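Local coordinates for putative phosphosugar isomerase (Clostridium difficile, PDB 3G68), which probably binds phosphorylated sugars through its two SIS domains and may act as an isomerase related to the glutamine-fructose-6-phosphate transaminases, at residues L152-Q160 with Y173-L181; M2-E10 with V316-E324. All blocks are in the same frame, centred on the assembly; numbering follows the deposited sequence.

Contact 1: L152-Q160 with Y173-L181; sequences LNLMLLGLQ and YNEEINKIL
L159 drives its side chain as a knob into the hole formed by Y173, E176, I177 and I180, joining two antiparallel helices of a SIS-domain protein (axes 166° apart in direction and no nearer than 11.0 Å). The branches of the leucine divide the work: CD1 meets I180 CD1 tip to tip at 3.9 Å and touches I177 CD1, while CD2 lies against CB of E176. A forked leucine suits a hole with several walls, each methyl meeting a different one. One turn back, L156 CD2 presses on I177 CD1 at 3.6 Å, the side chains crossing nearly at right angles. Toward L152 the contact thins, because one methyl pair, L152 CD1 to I180 CG2, is all that meets there. On the polar side the carboxylate of E176 turns off the seam, where Y309 OH hydrogen-bonds OE1 and K179 and K172 form salt bridges to OE2. At the end away from L152, where the backbones come closest, Y173 packs between the helices. Its CG stands anti to the backbone N (chi1 177°), which carries the ring across to L159, whose CB lies 3.6 Å from Y173 CE2 and whose carbonyl oxygen sits at the ring edge. The phenol suits a site where an apolar ring must end in a polar atom: Q160 NE2, also bonded to D23, donates to Y173 OH at 2.8 Å, the hydroxyl lying 14° from the amide plane.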
loop_
_atom_site.group_PDB
_atom_site.type_symbol
_atom_site.label_atom_id
_atom_site.label_comp_id
_atom_site.label_asym_id
_atom_site.label_seq_id
_atom_site.Cartn_x
_atom_site.Cartn_y
_atom_site.Cartn_z
ATOM N N LEU B 152 -16.105 8.745 43.155
ATOM C CA LEU B 152 -14.823 8.842 42.450
ATOM C C LEU B 152 -13.850 9.718 43.231
ATOM O O LEU B 152 -12.703 9.348 43.426
ATOM C CB LEU B 152 -15.000 9.436 41.051
ATOM C CG LEU B 152 -13.758 9.623 40.177
ATOM C CD1 LEU B 152 -12.941 8.341 40.001
ATOM C CD2 LEU B 152 -14.219 10.118 38.795
ATOM N N ASN B 153 -14.325 10.867 43.682
ATOM C CA ASN B 153 -13.499 11.838 44.438
ATOM C C ASN B 153 -12.888 11.227 45.703
ATOM O O ASN B 153 -11.709 11.452 46.017
ATOM C CB ASN B 153 -14.324 13.094 44.794
ATOM C CG ASN B 153 -13.602 14.385 44.441
ATOM O OD1 ASN B 153 -13.063 14.518 43.334
ATOM N ND2 ASN B 153 -13.603 15.346 45.356
ATOM N N LEU B 154 -13.698 10.438 46.410
ATOM C CA LEU B 154 -13.259 9.670 47.578
ATOM C C LEU B 154 -12.203 8.604 47.218
ATOM O O LEU B 154 -11.253 8.396 47.965
ATOM C CB LEU B 154 -14.436 8.999 48.262
ATOM C CG LEU B 154 -15.360 9.917 49.069
ATOM C CD1 LEU B 154 -16.699 9.235 49.321
ATOM C CD2 LEU B 154 -14.675 10.313 50.377
HETATM N N MSE B 155 -12.387 7.917 46.096
HETATM C CA MSE B 155 -11.422 6.945 45.666
HETATM C C MSE B 155 -10.096 7.630 45.304
HETATM O O MSE B 155 -9.048 7.105 45.624
HETATM C CB MSE B 155 -11.938 6.130 44.476
HETATM C CG MSE B 155 -13.046 5.175 44.855
HETATM SE SE MSE B 155 -13.572 4.172 43.286
HETATM C CE MSE B 155 -14.617 2.757 44.103
ATOM N N LEU B 156 -10.169 8.752 44.587
ATOM C CA LEU B 156 -8.982 9.507 44.182
ATOM C C LEU B 156 -8.200 9.966 45.414
ATOM O O LEU B 156 -6.974 9.779 45.452
ATOM C CB LEU B 156 -9.356 10.669 43.273
ATOM C CG LEU B 156 -9.789 10.157 41.889
ATOM C CD1 LEU B 156 -10.375 11.265 41.066
ATOM C CD2 LEU B 156 -8.615 9.476 41.156
ATOM N N LEU B 157 -8.903 10.491 46.419
ATOM C CA LEU B 157 -8.280 10.867 47.708
ATOM C C LEU B 157 -7.416 9.724 48.226
ATOM O O LEU B 157 -6.249 9.945 48.601
ATOM C CB LEU B 157 -9.312 11.245 48.773
ATOM C CG LEU B 157 -8.810 11.502 50.222
ATOM C CD1 LEU B 157 -7.847 12.716 50.259
ATOM C CD2 LEU B 157 -10.009 11.661 51.187
ATOM N N GLY B 158 -8.000 8.522 48.259
ATOM C CA GLY B 158 -7.308 7.307 48.689
ATOM C C GLY B 158 -6.066 7.038 47.864
ATOM O O GLY B 158 -4.970 6.916 48.397
ATOM N N LEU B 159 -6.242 6.967 46.553
ATOM C CA LEU B 159 -5.146 6.700 45.625
ATOM C C LEU B 159 -3.974 7.697 45.730
ATOM O O LEU B 159 -2.807 7.310 45.651
ATOM C CB LEU B 159 -5.699 6.639 44.184
ATOM C CG LEU B 159 -6.494 5.363 43.839
ATOM C CD1 LEU B 159 -7.242 5.486 42.475
ATOM C CD2 LEU B 159 -5.544 4.144 43.827
ATOM N N GLN B 160 -4.315 8.967 45.878
ATOM C CA GLN B 160 -3.370 10.080 46.005
ATOM C C GLN B 160 -2.585 9.992 47.305
ATOM O O GLN B 160 -1.378 10.234 47.324
ATOM C CB GLN B 160 -4.127 11.409 45.911
ATOM C CG GLN B 160 -4.627 11.739 44.471
ATOM C CD GLN B 160 -3.610 12.521 43.655
ATOM O OE1 GLN B 160 -2.896 13.350 44.196
ATOM N NE2 GLN B 160 -3.579 12.292 42.332
ATOM N N TYR B 173 -0.607 3.260 40.814
ATOM C CA TYR B 173 -1.572 4.371 40.757
ATOM C C TYR B 173 -2.136 4.454 39.330
ATOM O O TYR B 173 -3.330 4.395 39.131
ATOM C CB TYR B 173 -0.918 5.708 41.147
ATOM C CG TYR B 173 -1.847 6.910 41.034
ATOM C CD1 TYR B 173 -2.011 7.576 39.825
ATOM C CD2 TYR B 173 -2.564 7.368 42.127
ATOM C CE1 TYR B 173 -2.876 8.662 39.710
ATOM C CE2 TYR B 173 -3.424 8.466 42.018
ATOM C CZ TYR B 173 -3.577 9.095 40.800
ATOM O OH TYR B 173 -4.441 10.175 40.688
ATOM N N ASN B 174 -1.268 4.596 38.341
ATOM C CA ASN B 174 -1.682 4.646 36.938
ATOM C C ASN B 174 -2.568 3.445 36.509
ATOM O O ASN B 174 -3.545 3.589 35.792
ATOM C CB ASN B 174 -0.437 4.676 36.039
ATOM C CG ASN B 174 -0.797 4.797 34.583
ATOM O OD1 ASN B 174 -0.722 3.823 33.825
ATOM N ND2 ASN B 174 -1.262 5.970 34.201
ATOM N N GLU B 175 -2.201 2.254 36.926
ATOM C CA GLU B 175 -2.990 1.073 36.602
ATOM C C GLU B 175 -4.422 1.163 37.174
ATOM O O GLU B 175 -5.381 0.784 36.504
ATOM C CB GLU B 175 -2.338 -0.161 37.165
ATOM C CG GLU B 175 -3.102 -1.436 36.895
ATOM C CD GLU B 175 -2.380 -2.693 37.349
ATOM O OE1 GLU B 175 -1.304 -2.597 37.973
ATOM O OE2 GLU B 175 -2.924 -3.792 37.089
ATOM N N GLU B 176 -4.534 1.602 38.433
ATOM C CA GLU B 176 -5.850 1.772 39.072
ATOM C C GLU B 176 -6.669 2.870 38.389
ATOM O O GLU B 176 -7.873 2.686 38.167
ATOM C CB GLU B 176 -5.725 1.998 40.570
ATOM C CG GLU B 176 -5.137 0.801 41.314
ATOM C CD GLU B 176 -5.817 -0.533 41.017
ATOM O OE1 GLU B 176 -7.052 -0.626 41.122
ATOM O OE2 GLU B 176 -5.109 -1.511 40.712
ATOM N N ILE B 177 -6.032 3.980 38.023
ATOM C CA ILE B 177 -6.759 5.004 37.247
ATOM C C ILE B 177 -7.307 4.400 35.951
ATOM O O ILE B 177 -8.446 4.651 35.590
ATOM C CB ILE B 177 -5.887 6.203 36.903
ATOM C CG1 ILE B 177 -5.499 6.965 38.182
ATOM C CG2 ILE B 177 -6.608 7.110 35.903
ATOM C CD1 ILE B 177 -6.640 7.425 39.029
ATOM N N ASN B 178 -6.499 3.595 35.274
ATOM C CA ASN B 178 -6.926 2.961 34.022
ATOM C C ASN B 178 -8.072 1.937 34.207
ATOM O O ASN B 178 -8.942 1.860 33.353
ATOM C CB ASN B 178 -5.726 2.454 33.235
ATOM C CG ASN B 178 -5.046 3.596 32.458
ATOM O OD1 ASN B 178 -5.586 4.083 31.455
ATOM N ND2 ASN B 178 -3.909 4.055 32.943
ATOM N N LYS B 179 -8.089 1.210 35.328
ATOM C CA LYS B 179 -9.232 0.312 35.648
ATOM C C LYS B 179 -10.531 1.107 35.867
ATOM O O LYS B 179 -11.605 0.734 35.387
ATOM C CB LYS B 179 -8.930 -0.531 36.894
ATOM C CG LYS B 179 -7.843 -1.509 36.701
ATOM C CD LYS B 179 -7.687 -2.307 38.011
ATOM C CE LYS B 179 -6.657 -3.369 37.881
ATOM N NZ LYS B 179 -6.338 -3.862 39.214
ATOM N N ILE B 180 -10.433 2.213 36.596
ATOM C CA ILE B 180 -11.567 3.109 36.832
ATOM C C ILE B 180 -12.040 3.638 35.487
ATOM O O ILE B 180 -13.232 3.660 35.211
ATOM C CB ILE B 180 -11.184 4.279 37.776
ATOM C CG1 ILE B 180 -10.904 3.759 39.191
ATOM C CG2 ILE B 180 -12.252 5.333 37.826
ATOM C CD1 ILE B 180 -10.229 4.811 40.122
ATOM N N LEU B 181 -11.106 4.028 34.622
ATOM C CA LEU B 181 -11.478 4.516 33.276
ATOM C C LEU B 181 -12.176 3.423 32.456
ATOM O O LEU B 181 -13.106 3.694 31.695
ATOM C CB LEU B 181 -10.249 5.077 32.541
ATOM C CG LEU B 181 -9.741 6.426 33.037
ATOM C CD1 LEU B 181 -8.397 6.785 32.343
ATOM C CD2 LEU B 181 -10.798 7.546 32.808
#

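Contact 2: M2-E10 with V316-E324; sequences MTIQDYMLE and VPIQLICGE
M8, a selenomethionine, lays its flexible end over the first turn of helix 316-324. The chain is extended through chi2 and bends only at chi3 (72°), turning CE toward V316, where it comes 3.4 Å from V316 O and also meets CG1; SE rests 3.8 Å from Q319 CB. A long, unbranched, polarisable side chain suits this surface of mixed backbone and aliphatic groups. Q319 sends its own polar end on to Y148, whose hydroxyl bonds to OE1. At the other end of the contact the helices draw together over G323. Without a side chain there, I4 CD1 can rest directly on the backbone, 3.7 Å from G323 CA, and also touch C322 O. Q5 has an apolar stem and a polar end, and uses both. Chi1 (-62°) sets CG beside the backbone N, where it lies 3.5 Å from L320 CD1, the two chains crossing at about a right angle; the bend at chi2 (91°) then swings the amide over the C-terminal turn. There two waters complete the link: one donates to both Q5 OE1 and G323 O, and the other accepts from Q5 NE2 and donates to E324 OE2. T3 and D6 form a capping box at the start of the first helix, with D6 N donating to T3 OG1 at 3.2 Å and T3 N to D6 OD2. The two helix segments run antiparallel. Helix 187-200 borders the Q5 and L320 side through Y191, helix 220-234 packs against I318 and I321, and helix 145-165 reaches V316 through Y148.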
loop_
_atom_site.group_PDB
_atom_site.type_symbol
_atom_site.label_atom_id
_atom_site.label_comp_id
_atom_site.label_asym_id
_atom_site.label_seq_id
_atom_site.Cartn_x
_atom_site.Cartn_y
_atom_site.Cartn_z
HETATM N N MSE B 2 -32.756 20.460 32.459
HETATM C CA MSE B 2 -32.014 19.192 32.527
HETATM C C MSE B 2 -32.758 18.126 33.332
HETATM O O MSE B 2 -33.226 18.379 34.440
HETATM C CB MSE B 2 -30.654 19.407 33.169
HETATM C CG MSE B 2 -29.759 20.355 32.406
HETATM SE SE MSE B 2 -28.704 19.514 31.023
HETATM C CE MSE B 2 -27.098 18.867 32.047
ATOM N N THR B 3 -32.865 16.944 32.745
ATOM C CA THR B 3 -33.503 15.807 33.387
ATOM C C THR B 3 -32.453 14.912 34.058
ATOM O O THR B 3 -31.229 15.073 33.869
ATOM C CB THR B 3 -34.219 14.980 32.340
ATOM O OG1 THR B 3 -33.271 14.520 31.383
ATOM C CG2 THR B 3 -35.282 15.827 31.614
ATOM N N ILE B 4 -32.939 13.946 34.836
ATOM C CA ILE B 4 -32.095 12.945 35.441
ATOM C C ILE B 4 -31.245 12.276 34.340
ATOM O O ILE B 4 -30.042 12.108 34.505
ATOM C CB ILE B 4 -32.968 11.882 36.179
ATOM C CG1 ILE B 4 -33.584 12.471 37.469
ATOM C CG2 ILE B 4 -32.159 10.650 36.538
ATOM C CD1 ILE B 4 -34.738 11.553 38.063
ATOM N N GLN B 5 -31.869 11.952 33.203
ATOM C CA GLN B 5 -31.153 11.272 32.107
ATOM C C GLN B 5 -30.008 12.141 31.559
ATOM O O GLN B 5 -28.930 11.610 31.261
ATOM C CB GLN B 5 -32.080 10.883 30.966
ATOM C CG GLN B 5 -33.222 9.885 31.279
ATOM C CD GLN B 5 -34.556 10.527 31.710
ATOM O OE1 GLN B 5 -34.612 11.414 32.555
ATOM N NE2 GLN B 5 -35.629 10.076 31.095
ATOM N N ASP B 6 -30.254 13.453 31.433
ATOM C CA ASP B 6 -29.232 14.401 30.982
ATOM C C ASP B 6 -28.027 14.363 31.918
ATOM O O ASP B 6 -26.891 14.265 31.444
ATOM C CB ASP B 6 -29.759 15.839 30.882
ATOM C CG ASP B 6 -30.818 16.013 29.795
ATOM O OD1 ASP B 6 -30.745 15.377 28.731
ATOM O OD2 ASP B 6 -31.748 16.795 30.012
ATOM N N TYR B 7 -28.292 14.434 33.224
ATOM C CA TYR B 7 -27.241 14.403 34.218
ATOM C C TYR B 7 -26.530 13.069 34.250
ATOM O O TYR B 7 -25.310 13.072 34.426
ATOM C CB TYR B 7 -27.741 14.809 35.602
ATOM C CG TYR B 7 -28.174 16.253 35.707
ATOM C CD1 TYR B 7 -27.309 17.291 35.334
ATOM C CD2 TYR B 7 -29.411 16.603 36.266
ATOM C CE1 TYR B 7 -27.688 18.624 35.459
ATOM C CE2 TYR B 7 -29.791 17.949 36.405
ATOM C CZ TYR B 7 -28.931 18.940 35.987
ATOM O OH TYR B 7 -29.279 20.249 36.123
HETATM N N MSE B 8 -27.260 11.949 34.098
HETATM C CA MSE B 8 -26.606 10.608 34.009
HETATM C C MSE B 8 -25.659 10.551 32.793
HETATM O O MSE B 8 -24.489 10.228 32.926
HETATM C CB MSE B 8 -27.628 9.474 33.922
HETATM C CG MSE B 8 -28.356 9.239 35.209
HETATM SE SE MSE B 8 -29.746 7.930 34.963
HETATM C CE MSE B 8 -28.366 6.348 34.790
ATOM N N LEU B 9 -26.168 10.929 31.623
ATOM C CA LEU B 9 -25.372 10.925 30.391
ATOM C C LEU B 9 -24.123 11.843 30.435
ATOM O O LEU B 9 -23.114 11.517 29.783
ATOM C CB LEU B 9 -26.256 11.214 29.171
ATOM C CG LEU B 9 -27.270 10.104 28.880
ATOM C CD1 LEU B 9 -28.209 10.503 27.744
ATOM C CD2 LEU B 9 -26.612 8.788 28.548
ATOM N N GLU B 10 -24.178 12.931 31.223
ATOM C CA GLU B 10 -23.030 13.847 31.436
ATOM C C GLU B 10 -21.928 13.238 32.324
ATOM O O GLU B 10 -20.772 13.696 32.327
ATOM C CB GLU B 10 -23.541 15.093 32.189
ATOM C CG GLU B 10 -22.617 16.258 32.194
ATOM C CD GLU B 10 -23.097 17.416 33.047
ATOM O OE1 GLU B 10 -22.315 18.376 33.155
ATOM O OE2 GLU B 10 -24.203 17.401 33.613
ATOM N N VAL B 316 -26.915 2.029 37.412
ATOM C CA VAL B 316 -27.383 2.816 36.239
ATOM C C VAL B 316 -28.835 2.461 35.858
ATOM O O VAL B 316 -29.653 3.369 35.690
ATOM C CB VAL B 316 -26.409 2.692 35.029
ATOM C CG1 VAL B 316 -26.998 3.263 33.735
ATOM C CG2 VAL B 316 -25.144 3.409 35.342
ATOM N N PRO B 317 -29.158 1.156 35.699
ATOM C CA PRO B 317 -30.548 0.777 35.375
ATOM C C PRO B 317 -31.608 1.269 36.335
ATOM O O PRO B 317 -32.692 1.652 35.908
ATOM C CB PRO B 317 -30.507 -0.755 35.342
ATOM C CG PRO B 317 -29.171 -1.124 35.832
ATOM C CD PRO B 317 -28.269 -0.019 35.619
ATOM N N ILE B 318 -31.287 1.271 37.629
ATOM C CA ILE B 318 -32.235 1.669 38.643
ATOM C C ILE B 318 -32.404 3.189 38.584
ATOM O O ILE B 318 -33.526 3.671 38.639
ATOM C CB ILE B 318 -31.824 1.230 40.086
ATOM C CG1 ILE B 318 -31.643 -0.286 40.167
ATOM C CG2 ILE B 318 -32.911 1.652 41.063
ATOM C CD1 ILE B 318 -32.873 -1.029 39.823
ATOM N N GLN B 319 -31.309 3.937 38.471
ATOM C CA GLN B 319 -31.417 5.390 38.282
ATOM C C GLN B 319 -32.172 5.732 37.033
ATOM O O GLN B 319 -32.902 6.727 37.017
ATOM C CB GLN B 319 -30.034 6.035 38.230
ATOM C CG GLN B 319 -29.299 5.990 39.546
ATOM C CD GLN B 319 -27.819 6.153 39.367
ATOM O OE1 GLN B 319 -27.248 5.718 38.352
ATOM N NE2 GLN B 319 -27.168 6.785 40.349
ATOM N N LEU B 320 -32.023 4.946 35.961
ATOM C CA LEU B 320 -32.775 5.222 34.739
ATOM C C LEU B 320 -34.261 5.010 34.950
ATOM O O LEU B 320 -35.089 5.758 34.385
ATOM C CB LEU B 320 -32.237 4.491 33.502
ATOM C CG LEU B 320 -32.866 4.889 32.178
ATOM C CD1 LEU B 320 -32.772 6.427 31.919
ATOM C CD2 LEU B 320 -32.175 4.135 31.058
ATOM N N ILE B 321 -34.619 4.001 35.757
ATOM C CA ILE B 321 -36.009 3.788 36.138
ATOM C C ILE B 321 -36.535 5.041 36.827
ATOM O O ILE B 321 -37.638 5.464 36.525
ATOM C CB ILE B 321 -36.221 2.566 37.050
ATOM C CG1 ILE B 321 -36.106 1.276 36.247
ATOM C CG2 ILE B 321 -37.631 2.615 37.702
ATOM C CD1 ILE B 321 -36.058 -0.027 37.109
ATOM N N CYS B 322 -35.718 5.640 37.702
ATOM C CA CYS B 322 -36.109 6.869 38.410
ATOM C C CYS B 322 -36.394 8.028 37.470
ATOM O O CYS B 322 -37.261 8.855 37.748
ATOM C CB CYS B 322 -35.074 7.275 39.461
ATOM S SG CYS B 322 -34.819 6.053 40.780
ATOM N N GLY B 323 -35.648 8.118 36.371
ATOM C CA GLY B 323 -35.860 9.168 35.402
ATOM C C GLY B 323 -37.064 8.915 34.511
ATOM O O GLY B 323 -37.810 9.860 34.198
ATOM N N GLU B 324 -37.288 7.658 34.125
ATOM C CA GLU B 324 -38.323 7.336 33.127
ATOM C C GLU B 324 -39.730 6.909 33.569
ATOM O O GLU B 324 -40.740 7.295 32.963
ATOM C CB GLU B 324 -37.827 6.228 32.219
ATOM C CG GLU B 324 -36.628 6.617 31.374
ATOM C CD GLU B 324 -36.328 5.558 30.280
ATOM O OE1 GLU B 324 -36.884 4.444 30.361
ATOM O OE2 GLU B 324 -35.533 5.837 29.345
HETATM O O HOH W 1 -36.817 12.252 33.867
HETATM O O HOH W 2 -35.023 8.176 28.597
#

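Contacts 1 and 2 each pair antiparallel helices in buried surroundings, but they differ in chemistry. Contact 1 is mainly aliphatic, with a direct amide-to-phenol bond, and the second subunit packs against helix 170-184, where R14 of that subunit hydrogen-bonds N178 OD1. Contact 2 is closer, its axes 9.5 Å apart, and combines a selenomethionine and bare glycine backbone with water bridges at its partly exposed edge; no other chain touches it. Helix 145-165 supplies one partner in contact 1 and Y148 beside contact 2, while helix 4-20, whose start forms contact 2, packs further along on contact 1 through M15, I18 and I19. Contact 1 is nested within the span closed by contact 2.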